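PDB 6JU8: tyrosinase, which probably oxidises L-tyrosine and L-dopa to L-dopaquinone with molecular oxygen at a centre of two copper ions, and belongs to the tyrosinase family. Local coordinates for residues Y101-W106 with L374-I379; M326-I331 with D380-I385. The protein carries 1 engineered substitution. One frame throughout, in Å; residues are numbered along the deposited sequence.

Contact 1: residues Y101-W106 with L374-I379; sequences YTFPTW and LHHCNI. With CU (copper (II) ion), chain D.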
ATOM      1  N   TYR A 101     -13.156  27.941 -18.933  1.00  9.57           N
ATOM      2  CA  TYR A 101     -14.573  27.605 -18.788  1.00  9.51           C
ATOM      3  C   TYR A 101     -14.985  26.346 -19.524  1.00  9.35           C
ATOM      4  O   TYR A 101     -16.067  25.811 -19.291  1.00 10.13           O
ATOM      5  CB  TYR A 101     -15.432  28.802 -19.231  1.00 10.50           C
ATOM      6  CG  TYR A 101     -14.933  30.062 -18.561  1.00  9.53           C
ATOM      7  CD1 TYR A 101     -15.094  30.217 -17.187  1.00 10.63           C
ATOM      8  CD2 TYR A 101     -14.289  31.064 -19.283  1.00 10.34           C
ATOM      9  CE1 TYR A 101     -14.642  31.364 -16.553  1.00 11.07           C
ATOM     10  CE2 TYR A 101     -13.837  32.206 -18.651  1.00 10.66           C
ATOM     11  CZ  TYR A 101     -14.005  32.345 -17.291  1.00 10.92           C
ATOM     12  OH  TYR A 101     -13.570  33.453 -16.603  1.00 13.64           O
ATOM     13  N   THR A 102     -14.138  25.862 -20.430  1.00  9.66           N
ATOM     14  CA  THR A 102     -14.336  24.573 -21.083  1.00  9.70           C
ATOM     15  C   THR A 102     -13.775  23.421 -20.261  1.00  8.12           C
ATOM     16  O   THR A 102     -13.806  22.280 -20.721  1.00 10.01           O
ATOM     17  CB  THR A 102     -13.700  24.623 -22.493  1.00  9.77           C
ATOM     18  OG1 THR A 102     -12.387  25.189 -22.329  1.00 11.68           O
ATOM     19  CG2 THR A 102     -14.493  25.485 -23.472  1.00 12.36           C
ATOM     20  N   PHE A 103     -13.288  23.669 -19.052  1.00  8.95           N
ATOM     21  CA  PHE A 103     -12.836  22.551 -18.205  1.00  9.54           C
ATOM     22  C   PHE A 103     -13.898  21.475 -18.109  1.00  8.81           C
ATOM     23  O   PHE A 103     -13.589  20.287 -18.319  1.00  8.74           O
ATOM     24  CB  PHE A 103     -12.416  23.108 -16.832  1.00 10.00           C
ATOM     25  CG  PHE A 103     -12.403  22.075 -15.733  1.00  8.72           C
ATOM     26  CD1 PHE A 103     -11.330  21.183 -15.633  1.00  9.71           C
ATOM     27  CD2 PHE A 103     -13.465  21.969 -14.831  1.00  9.34           C
ATOM     28  CE1 PHE A 103     -11.301  20.198 -14.666  1.00  9.76           C
ATOM     29  CE2 PHE A 103     -13.449  20.958 -13.874  1.00  8.68           C
ATOM     30  CZ  PHE A 103     -12.388  20.063 -13.815  1.00  8.69           C
ATOM     31  N   PRO A 104     -15.163  21.741 -17.796  1.00  8.17           N
ATOM     32  CA  PRO A 104     -16.108  20.610 -17.672  1.00  9.55           C
ATOM     33  C   PRO A 104     -16.399  19.936 -18.993  1.00  8.84           C
ATOM     34  O   PRO A 104     -16.654  18.719 -19.022  1.00  9.36           O
ATOM     35  CB  PRO A 104     -17.382  21.280 -17.121  1.00  9.85           C
ATOM     36  CG  PRO A 104     -16.881  22.546 -16.473  1.00  9.68           C
ATOM     37  CD  PRO A 104     -15.767  23.030 -17.382  1.00  8.91           C
ATOM     38  N   THR A 105     -16.429  20.706 -20.100  1.00  9.31           N
ATOM     39  CA  THR A 105     -16.859  20.071 -21.357  1.00  8.96           C
ATOM     40  C   THR A 105     -15.730  19.302 -22.007  1.00  9.51           C
ATOM     41  O   THR A 105     -15.945  18.206 -22.563  1.00  9.32           O
ATOM     42  CB  THR A 105     -17.465  21.122 -22.308  1.00  9.75           C
ATOM     43  OG1 THR A 105     -16.542  22.214 -22.351  1.00 10.06           O
ATOM     44  CG2 THR A 105     -18.806  21.602 -21.757  1.00 11.01           C
ATOM     45  N   TRP A 106     -14.498  19.817 -21.911  1.00  9.03           N
ATOM     46  CA  TRP A 106     -13.367  18.996 -22.400  1.00  9.04           C
ATOM     47  C   TRP A 106     -13.368  17.665 -21.682  1.00  8.66           C
ATOM     48  O   TRP A 106     -13.235  16.589 -22.290  1.00  9.35           O
ATOM     49  CB  TRP A 106     -12.036  19.770 -22.203  1.00  9.71           C
ATOM     50  CG  TRP A 106     -10.912  19.016 -22.865  1.00  8.90           C
ATOM     51  CD1 TRP A 106     -10.475  19.207 -24.148  1.00  9.85           C
ATOM     52  CD2 TRP A 106     -10.115  17.975 -22.311  1.00  9.00           C
ATOM     53  NE1 TRP A 106      -9.438  18.335 -24.442  1.00  9.44           N
ATOM     54  CE2 TRP A 106      -9.212  17.570 -23.319  1.00 10.02           C
ATOM     55  CE3 TRP A 106     -10.086  17.327 -21.063  1.00  9.24           C
ATOM     56  CZ2 TRP A 106      -8.280  16.548 -23.116  1.00  9.94           C
ATOM     57  CZ3 TRP A 106      -9.155  16.321 -20.866  1.00  8.61           C
ATOM     58  CH2 TRP A 106      -8.261  15.930 -21.887  1.00 10.53           C
ATOM     59  N   LEU A 374     -12.678   7.831 -12.629  1.00  9.09           N
ATOM     60  CA  LEU A 374     -13.829   7.722 -11.715  1.00  8.68           C
ATOM     61  C   LEU A 374     -14.121   9.044 -11.035  1.00  7.95           C
ATOM     62  O   LEU A 374     -15.286   9.435 -10.893  1.00  8.78           O
ATOM     63  CB  LEU A 374     -13.533   6.627 -10.689  1.00 10.46           C
ATOM     64  CG  LEU A 374     -13.133   5.259 -11.233  1.00  9.90           C
ATOM     65  CD1 LEU A 374     -12.867   4.304 -10.076  1.00 11.94           C
ATOM     66  CD2 LEU A 374     -14.163   4.676 -12.194  1.00 12.43           C
ATOM     67  N   HIS A 375     -13.054   9.750 -10.679  1.00  7.91           N
ATOM     68  CA  HIS A 375     -13.185  11.137 -10.208  1.00  8.41           C
ATOM     69  C   HIS A 375     -13.836  12.000 -11.277  1.00  8.14           C
ATOM     70  O   HIS A 375     -14.817  12.725 -11.026  1.00  8.46           O
ATOM     71  CB  HIS A 375     -11.787  11.655  -9.851  1.00  8.45           C
ATOM     72  CG  HIS A 375     -11.748  13.068  -9.381  1.00  8.06           C
ATOM     73  ND1 HIS A 375     -12.659  13.591  -8.490  1.00  9.08           N
ATOM     74  CD2 HIS A 375     -10.831  14.046  -9.656  1.00  9.62           C
ATOM     75  CE1 HIS A 375     -12.314  14.856  -8.262  1.00  9.29           C
ATOM     76  NE2 HIS A 375     -11.218  15.169  -8.951  1.00  9.85           N
ATOM     77  N   HIS A 376     -13.284  11.956 -12.510  1.00  8.69           N
ATOM     78  CA  HIS A 376     -13.872  12.803 -13.543  1.00  8.06           C
ATOM     79  C   HIS A 376     -15.267  12.359 -13.934  1.00  8.52           C
ATOM     80  O   HIS A 376     -16.067  13.197 -14.356  1.00  8.92           O
ATOM     81  CB  HIS A 376     -12.931  12.874 -14.764  1.00  9.48           C
ATOM     82  CG  HIS A 376     -11.999  14.047 -14.535  1.00  8.95           C
ATOM     83  ND1 HIS A 376     -12.447  15.339 -14.709  1.00  9.59           N
ATOM     84  CD2 HIS A 376     -10.759  14.139 -14.010  1.00 10.31           C
ATOM     85  CE1 HIS A 376     -11.485  16.176 -14.360  1.00  9.66           C
ATOM     86  NE2 HIS A 376     -10.426  15.469 -13.922  1.00 10.27           N
ATOM     87  N   CYS A 377     -15.619  11.095 -13.757  1.00  8.34           N
ATOM     88  CA  CYS A 377     -16.996  10.693 -13.971  1.00  8.53           C
ATOM     89  C   CYS A 377     -17.911  11.394 -12.973  1.00  7.94           C
ATOM     90  O   CYS A 377     -18.981  11.924 -13.360  1.00  8.96           O
ATOM     91  CB  CYS A 377     -17.077   9.153 -13.964  1.00  9.88           C
ATOM     92  SG  CYS A 377     -18.725   8.655 -14.557  1.00 10.56           S
ATOM     93  N   ASN A 378     -17.496  11.529 -11.708  1.00  7.82           N
ATOM     94  CA  ASN A 378     -18.314  12.310 -10.780  1.00  8.06           C
ATOM     95  C   ASN A 378     -18.272  13.803 -11.077  1.00  8.71           C
ATOM     96  O   ASN A 378     -19.286  14.486 -10.883  1.00  8.88           O
ATOM     97  CB  ASN A 378     -17.910  12.094  -9.309  1.00  8.90           C
ATOM     98  CG  ASN A 378     -19.032  12.555  -8.392  1.00  8.54           C
ATOM     99  OD1 ASN A 378     -20.207  12.224  -8.637  1.00 10.23           O
ATOM    100  ND2 ASN A 378     -18.728  13.322  -7.360  1.00  9.36           N
ATOM    101  N   ILE A 379     -17.153  14.349 -11.551  1.00  8.35           N
ATOM    102  CA  ILE A 379     -17.153  15.771 -11.939  1.00  8.29           C
ATOM    103  C   ILE A 379     -18.148  15.991 -13.071  1.00  7.57           C
ATOM    104  O   ILE A 379     -18.852  17.016 -13.097  1.00  8.95           O
ATOM    105  CB  ILE A 379     -15.734  16.224 -12.279  1.00  8.52           C
ATOM    106  CG1 ILE A 379     -14.818  16.110 -11.048  1.00  9.61           C
ATOM    107  CG2 ILE A 379     -15.706  17.618 -12.900  1.00  9.31           C
ATOM    108  CD1 ILE A 379     -15.289  16.929  -9.853  1.00  9.52           C
TER
HETATM  109 CU    CU D 502      -8.984  16.077 -12.919  0.53 10.87          CU
HETATM  110  O   HOH W   1      -7.868  16.885 -14.726  1.00 22.12           O
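Phe103 and His376 meet in the helical bundle that carries the type-3 (dinuclear) copper centre of tyrosinases, where the start of helix 103-129 packs against helix 371-389. The far end of the phenyl ring does the touching: Phe103 CZ lies 4.0 Å from His376 CE1 and reaches the imidazole at its edge, near the imidazole plane. Ile379 CG2 packs 4.1 Å from Phe103 CE2, so the end of the phenyl ring meets two side chains one turn apart, both obliquely to its own plane. With CG anti to the backbone N (chi1 159°), Phe103 extends across the gap between the helices.

The imidazole is fixed by metal as well as by packing. His376 shares its copper with His332 and His336, and its ring also stacks on that of His107, a ligand of the other copper site. Behind this shell, Phe103 O accepts a hydrogen bond from His107 ND1, consistent with Phe103 holding His107 in its orientation. Within helix 371-389, Ile379 CG1 lies over one face of the His375 ring, offset toward its rim. His376 NE2 binds the copper ion at 1.9 Å, and a water lies 2.3 Å from the metal.

Contact 2: residues M326-I331 with D380-I385; sequences MNLEAI and DRLTAI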
ATOM      1  N   MET A 326     -17.293  27.330  -3.356  1.00 11.86           N
ATOM      2  CA  MET A 326     -16.122  27.076  -4.187  1.00 11.83           C
ATOM      3  C   MET A 326     -16.554  26.468  -5.517  1.00 10.96           C
ATOM      4  O   MET A 326     -17.427  25.597  -5.527  1.00 11.64           O
ATOM      5  CB  MET A 326     -15.183  26.123  -3.441  1.00 13.50           C
ATOM      6  CG  MET A 326     -13.923  25.750  -4.197  1.00 13.31           C
ATOM      7  SD  MET A 326     -12.826  24.761  -3.174  1.00 13.50           S
ATOM      8  CE  MET A 326     -12.273  25.946  -1.961  1.00 15.36           C
ATOM      9  N   ASN A 327     -15.975  26.904  -6.634  1.00 10.95           N
ATOM     10  CA  ASN A 327     -16.378  26.405  -7.948  1.00 10.34           C
ATOM     11  C   ASN A 327     -15.994  24.935  -8.166  1.00  9.13           C
ATOM     12  O   ASN A 327     -15.186  24.342  -7.447  1.00 10.32           O
ATOM     13  CB  ASN A 327     -15.786  27.313  -9.030  1.00 12.16           C
ATOM     14  CG  ASN A 327     -14.289  27.215  -9.135  1.00 10.62           C
ATOM     15  OD1 ASN A 327     -13.765  26.237  -9.653  1.00 10.97           O
ATOM     16  ND2 ASN A 327     -13.571  28.232  -8.651  1.00 15.02           N
ATOM     17  N   LEU A 328     -16.583  24.335  -9.205  1.00  9.07           N
ATOM     18  CA  LEU A 328     -16.384  22.931  -9.518  1.00  7.93           C
ATOM     19  C   LEU A 328     -14.917  22.559  -9.722  1.00  9.04           C
ATOM     20  O   LEU A 328     -14.407  21.546  -9.217  1.00  9.24           O
ATOM     21  CB  LEU A 328     -17.125  22.608 -10.827  1.00  8.76           C
ATOM     22  CG  LEU A 328     -16.950  21.181 -11.357  1.00  8.05           C
ATOM     23  CD1 LEU A 328     -17.814  20.223 -10.540  1.00 10.74           C
ATOM     24  CD2 LEU A 328     -17.314  21.126 -12.835  1.00 10.53           C
ATOM     25  N   GLU A 329     -14.190  23.393 -10.477  1.00  8.44           N
ATOM     26  CA  GLU A 329     -12.807  23.053 -10.804  1.00  8.61           C
ATOM     27  C   GLU A 329     -11.938  23.112  -9.546  1.00  9.07           C
ATOM     28  O   GLU A 329     -11.090  22.234  -9.356  1.00  9.10           O
ATOM     29  CB  GLU A 329     -12.265  24.011 -11.862  1.00 10.30           C
ATOM     30  CG  GLU A 329     -10.889  23.616 -12.369  1.00 10.53           C
ATOM     31  CD  GLU A 329     -10.402  24.453 -13.533  1.00 10.09           C
ATOM     32  OE1 GLU A 329     -10.983  25.506 -13.878  1.00 10.82           O
ATOM     33  OE2 GLU A 329      -9.364  24.047 -14.094  1.00 11.54           O
ATOM     34  N   ALA A 330     -12.147  24.112  -8.702  1.00  9.52           N
ATOM     35  CA  ALA A 330     -11.391  24.254  -7.451  1.00  9.81           C
ATOM     36  C   ALA A 330     -11.640  23.062  -6.541  1.00  8.91           C
ATOM     37  O   ALA A 330     -10.721  22.533  -5.901  1.00  9.75           O
ATOM     38  CB  ALA A 330     -11.779  25.580  -6.787  1.00 11.31           C
ATOM     39  N   ILE A 331     -12.904  22.643  -6.387  1.00  8.90           N
ATOM     40  CA  ILE A 331     -13.174  21.463  -5.563  1.00  8.68           C
ATOM     41  C   ILE A 331     -12.419  20.267  -6.140  1.00  8.64           C
ATOM     42  O   ILE A 331     -11.734  19.508  -5.452  1.00 10.23           O
ATOM     43  CB  ILE A 331     -14.674  21.144  -5.452  1.00  8.99           C
ATOM     44  CG1 ILE A 331     -15.422  22.254  -4.693  1.00 10.14           C
ATOM     45  CG2 ILE A 331     -14.893  19.793  -4.792  1.00 11.01           C
ATOM     46  CD1 ILE A 331     -16.929  22.075  -4.648  1.00 11.34           C
ATOM     47  N   ASP A 380     -18.245  15.027 -13.989  1.00  8.52           N
ATOM     48  CA  ASP A 380     -19.243  15.108 -15.060  1.00  8.66           C
ATOM     49  C   ASP A 380     -20.660  15.079 -14.511  1.00  8.46           C
ATOM     50  O   ASP A 380     -21.539  15.830 -14.964  1.00  9.44           O
ATOM     51  CB  ASP A 380     -19.035  13.945 -16.052  1.00  9.28           C
ATOM     52  CG  ASP A 380     -19.860  14.231 -17.300  1.00  9.58           C
ATOM     53  OD1 ASP A 380     -19.494  15.203 -17.994  1.00 10.41           O
ATOM     54  OD2 ASP A 380     -20.866  13.533 -17.552  1.00  9.86           O
ATOM     55  N   ARG A 381     -20.897  14.201 -13.540  1.00  8.76           N
ATOM     56  CA  ARG A 381     -22.199  14.095 -12.854  1.00  8.11           C
ATOM     57  C   ARG A 381     -22.567  15.394 -12.139  1.00  8.78           C
ATOM     58  O   ARG A 381     -23.706  15.864 -12.221  1.00  8.91           O
ATOM     59  CB  ARG A 381     -22.117  12.899 -11.893  1.00  9.37           C
ATOM     60  CG  ARG A 381     -23.392  12.736 -11.035  1.00 10.10           C
ATOM     61  CD  ARG A 381     -23.282  11.408 -10.262  1.00  9.61           C
ATOM     62  NE  ARG A 381     -24.276  11.321  -9.204  1.00  9.42           N
ATOM     63  CZ  ARG A 381     -24.114  11.853  -7.987  1.00  9.63           C
ATOM     64  NH1 ARG A 381     -23.000  12.526  -7.685  1.00 10.03           N
ATOM     65  NH2 ARG A 381     -25.063  11.742  -7.075  1.00 11.37           N
ATOM     66  N   LEU A 382     -21.601  15.977 -11.421  1.00  8.94           N
ATOM     67  CA  LEU A 382     -21.858  17.244 -10.736  1.00  8.35           C
ATOM     68  C   LEU A 382     -22.200  18.337 -11.743  1.00  8.66           C
ATOM     69  O   LEU A 382     -23.086  19.158 -11.513  1.00 10.06           O
ATOM     70  CB  LEU A 382     -20.645  17.663  -9.912  1.00  9.20           C
ATOM     71  CG  LEU A 382     -20.358  16.784  -8.679  1.00  9.49           C
ATOM     72  CD1 LEU A 382     -19.062  17.231  -8.027  1.00 12.03           C
ATOM     73  CD2 LEU A 382     -21.520  16.817  -7.693  1.00 12.17           C
ATOM     74  N   THR A 383     -21.521  18.327 -12.884  1.00  8.37           N
ATOM     75  CA  THR A 383     -21.851  19.266 -13.962  1.00  8.12           C
ATOM     76  C   THR A 383     -23.286  19.027 -14.419  1.00  7.60           C
ATOM     77  O   THR A 383     -24.051  20.000 -14.607  1.00  9.23           O
ATOM     78  CB  THR A 383     -20.869  19.150 -15.124  1.00  8.22           C
ATOM     79  OG1 THR A 383     -19.546  19.436 -14.640  1.00  9.48           O
ATOM     80  CG2 THR A 383     -21.181  20.199 -16.186  1.00 10.97           C
ATOM     81  N   ALA A 384     -23.666  17.774 -14.671  1.00  9.00           N
ATOM     82  CA  ALA A 384     -25.024  17.472 -15.136  1.00  9.09           C
ATOM     83  C   ALA A 384     -26.049  17.867 -14.102  1.00  9.00           C
ATOM     84  O   ALA A 384     -27.117  18.403 -14.433  1.00 10.18           O
ATOM     85  CB  ALA A 384     -25.107  15.968 -15.442  1.00 10.53           C
ATOM     86  N   ILE A 385     -25.780  17.613 -12.813  1.00  8.72           N
ATOM     87  CA  ILE A 385     -26.703  18.073 -11.751  1.00  9.62           C
ATOM     88  C   ILE A 385     -26.883  19.580 -11.795  1.00  9.26           C
ATOM     89  O   ILE A 385     -28.004  20.118 -11.773  1.00 10.26           O
ATOM     90  CB  ILE A 385     -26.196  17.661 -10.354  1.00  9.63           C
ATOM     91  CG1 ILE A 385     -26.173  16.138 -10.194  1.00 10.46           C
ATOM     92  CG2 ILE A 385     -27.038  18.332  -9.267  1.00 10.25           C
ATOM     93  CD1 ILE A 385     -25.388  15.652  -8.992  1.00 10.82           C
TER
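Leu328 and Thr383 mark the nearest approach of the two backbones, their CA atoms 7.9 Å apart where the first turn of helix 328-340 faces the later half of helix 371-389. Leu328 fills that gap with its two methyl branches, each taking a different partner. CD1 packs 3.9 Å from Leu382 CB and also touches Leu382 CD1, whereas CD2 comes within 3.3 Å of Thr383 OG1. The leucine has CG anti to its own N (chi1 176°), which carries the fork outward to straddle two neighbouring residues of the facing helix. Its side chain runs at a slant to that of Leu382 and at about a right angle to that of Thr383.

The hydroxyl that meets Leu328 is not left without a polar partner: Thr383 OG1 is hydrogen-bonded to Ile379 O, one turn back in the same helix. A chi1 of -60° sets OG1 beside the backbone N and so turns it back along the helix to that carbonyl. An oxygen in a largely apolar interface is thereby satisfied within its own helix. No hydrogen bond joins the two segments.

The start of helix 328-340 is defined by Asn327 at the N-cap position. Its OD1 accepts from Ala330 N at 2.8 Å with an N-H...O angle of 164°, the donor lying above the carbonyl plane. Main-chain support comes from Ile331 N to Asn327 O at 3.0 Å. Leu290 of helix 283-292 also meets Leu328. The capped helix goes on to carry the copper ligand His332, one turn after Leu328, and the two side chains are about 5 Å apart; the contact thus belongs to the second shell of the type-3 copper bundle.

How the contacts relate
Contacts 1 and 2 have centres about 7 Å apart and use consecutive parts of helix 371-389, with His376 on the copper side and Leu382 and Thr383 further along. Their segments alternate along the chain, and the starts of helices 103-129 and 328-340 both pack on that helix. The two contacts also touch directly: Ile379 CG2 lies 3.9 Å from Leu328 CD2, and Phe103 CE2 packs 3.8 Å from Glu329 CA. Pro104 CB adds a further contact, 3.8 Å from Thr383 OG1. Contact 1 includes a copper ligand, whereas in contact 2 the Leu328 side chain is about 10 Å from a bound copper, consistent with a second-shell position.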